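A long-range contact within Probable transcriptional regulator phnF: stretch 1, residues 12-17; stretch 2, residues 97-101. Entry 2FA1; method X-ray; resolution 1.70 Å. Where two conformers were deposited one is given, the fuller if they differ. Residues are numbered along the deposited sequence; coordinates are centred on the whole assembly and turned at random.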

# COMPACT_ATOMS: atom_id res chain seq x y z
N ASN A 12 0.22 -2.22 10.24
CA ASN A 12 -1.13 -2.25 9.71
C ASN A 12 -1.50 -0.96 8.96
O ASN A 12 -1.45 0.18 9.47
N LEU A 13 -1.86 -1.12 7.70
CA LEU A 13 -2.12 0.02 6.82
C LEU A 13 -3.30 0.79 7.39
O LEU A 13 -3.37 1.99 7.25
N LEU A 14 -4.22 0.11 8.05
CA LEU A 14 -5.41 0.81 8.55
C LEU A 14 -5.26 1.36 9.97
O LEU A 14 -6.16 2.10 10.41
N ASP A 15 -4.14 1.06 10.64
CA ASP A 15 -3.76 1.72 11.91
C ASP A 15 -3.70 3.21 11.65
O ASP A 15 -3.09 3.64 10.68
N GLN A 16 -4.37 3.97 12.52
CA GLN A 16 -4.49 5.43 12.45
C GLN A 16 -3.35 6.13 13.18
O GLN A 16 -2.91 5.68 14.24
N GLY A 17 -2.84 7.22 12.59
CA GLY A 17 -1.88 8.12 13.26
C GLY A 17 -0.45 7.63 13.24
O GLY A 17 0.12 7.39 12.15
N ALA A 97 -12.20 10.54 17.42
CA ALA A 97 -11.53 9.30 16.90
C ALA A 97 -11.65 9.51 15.40
O ALA A 97 -12.73 9.68 14.83
N LEU A 98 -10.51 9.69 14.77
CA LEU A 98 -10.53 10.00 13.38
C LEU A 98 -10.75 8.74 12.57
O LEU A 98 -10.25 7.66 12.96
N ARG A 99 -11.51 8.86 11.50
CA ARG A 99 -11.73 7.75 10.58
C ARG A 99 -11.33 8.17 9.17
O ARG A 99 -11.60 9.27 8.70
N ARG A 100 -10.73 7.21 8.50
CA ARG A 100 -10.07 7.38 7.21
C ARG A 100 -11.08 7.54 6.06
O ARG A 100 -12.04 6.76 5.95
N SER A 101 -10.89 8.50 5.19
CA SER A 101 -11.71 8.49 3.99
C SER A 101 -10.96 7.98 2.79
O SER A 101 -11.54 7.25 1.94

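The contact between these two stretches is small and mostly polar, burying 263 Å² in all, and two long side chains, Gln16 and Arg100, account for most of it. Asn12 lies out of reach of the second stretch, yet it helps shape the surface that the arginine meets. A type I turn runs from Asn12 to Asp15, closed by a backbone hydrogen bond from Asp15 N to Asn12 O (3.1 Å). With chi1 in t, the Asn12 side chain folds back over the turn, and Asn12 OD1 accepts a hydrogen bond from Leu14 N at 2.7 Å and a weak one from Asp15 N at 3.4 Å. Asparagine suits this place because its short amide can accept from backbone NH groups of the turn it begins.

Leu13 is buried, with its CA-to-CB bond sideways to the second stretch and rotamer t, p; its polar contribution here comes from the backbone. Leu13 O accepts a hydrogen bond from Arg100 NH2 at 3.0 Å and a weak one from Arg100 NH1 at 3.3 Å, so the carbonyl sits at the edge of the guanidinium, near its plane, where the N-H bonds point. The CA-to-CB bond of Leu14, rotamer m, t, is also sideways. Leu14 O lies 3.4 Å from Arg100 NH2, but the angle is too poor for a hydrogen bond. The same is true of Asp15 O, 3.2 Å from Arg100 NH2. The Asp15 CA-to-CB bond points away, and its carboxylate makes no salt bridge with the arginine.

The Gln16 CA-to-CB bond is sideways, but chi1 and chi2, both m, with chi3 at 68°, bring its amide up to the second stretch. Gln16 OE1 accepts from Arg100 NE at 2.9 Å and from Arg100 NH2 at 3.0 Å, while Gln16 NE2 donates to Leu98 O at 3.0 Å with a nearly straight angle of 170°. Gln16 NE2 also lies 4.0 Å from Leu98 CB, so the amide rests beside the start of that buried, m, t leucine, whose CA-to-CB bond points toward the first stretch.

The Arg100 CA-to-CB bond points toward the first stretch. Its chi1 is t, chi2 is 95°, between wells, and chi3 is p, a bent course that presents NE and NH2 to Gln16 OE1 and both terminal nitrogens to Leu13 O. Arginine fits because its planar group carries several donors that can serve two acceptors at once. Gly17 makes no contact; its positive phi of 81° favours glycine.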

# COMPACT_ATOMS: atom_id res chain seq x y z
CB ASN A 12 -2.09 -2.65 10.85
CG ASN A 12 -3.56 -2.70 10.46
OD1 ASN A 12 -4.02 -2.15 9.46
ND2 ASN A 12 -4.33 -3.40 11.31
CB LEU A 13 -2.39 -0.48 5.37
CG LEU A 13 -2.63 0.60 4.32
CD1 LEU A 13 -1.34 1.42 4.11
CD2 LEU A 13 -3.06 -0.01 3.04
CB LEU A 14 -6.67 -0.07 8.42
CG LEU A 14 -6.90 -0.67 7.03
CD1 LEU A 14 -7.73 -1.96 7.16
CD2 LEU A 14 -7.54 0.41 6.10
CB ASP A 15 -2.43 1.26 12.50
CG ASP A 15 -2.55 -0.01 13.35
OD1 ASP A 15 -1.55 -0.76 13.45
OD2 ASP A 15 -3.62 -0.27 13.94
CB GLN A 16 -5.83 5.86 13.06
CG GLN A 16 -7.11 5.55 12.26
CD GLN A 16 -7.20 6.35 10.95
OE1 GLN A 16 -6.41 6.14 10.00
NE2 GLN A 16 -8.16 7.27 10.88
CB ALA A 97 -12.19 7.99 17.38
CB LEU A 98 -9.15 10.57 13.00
CG LEU A 98 -8.85 11.78 13.82
CD1 LEU A 98 -7.31 12.12 13.78
CD2 LEU A 98 -9.71 12.83 13.23
CB ARG A 99 -13.19 7.31 10.60
CG ARG A 99 -13.60 6.64 11.89
CD ARG A 99 -13.14 5.19 11.95
NE ARG A 99 -12.71 4.80 13.29
CZ ARG A 99 -13.16 5.34 14.43
NH1 ARG A 99 -14.10 6.28 14.43
NH2 ARG A 99 -12.67 4.89 15.58
CB ARG A 100 -9.24 6.14 7.04
CG ARG A 100 -8.42 6.01 5.78
CD ARG A 100 -7.00 6.48 5.93
NE ARG A 100 -6.35 5.87 7.09
CZ ARG A 100 -5.54 4.83 7.02
NH1 ARG A 100 -5.20 4.37 5.84
NH2 ARG A 100 -5.01 4.29 8.14
CB SER A 101 -12.33 9.84 3.63
OG SER A 101 -11.39 10.81 3.25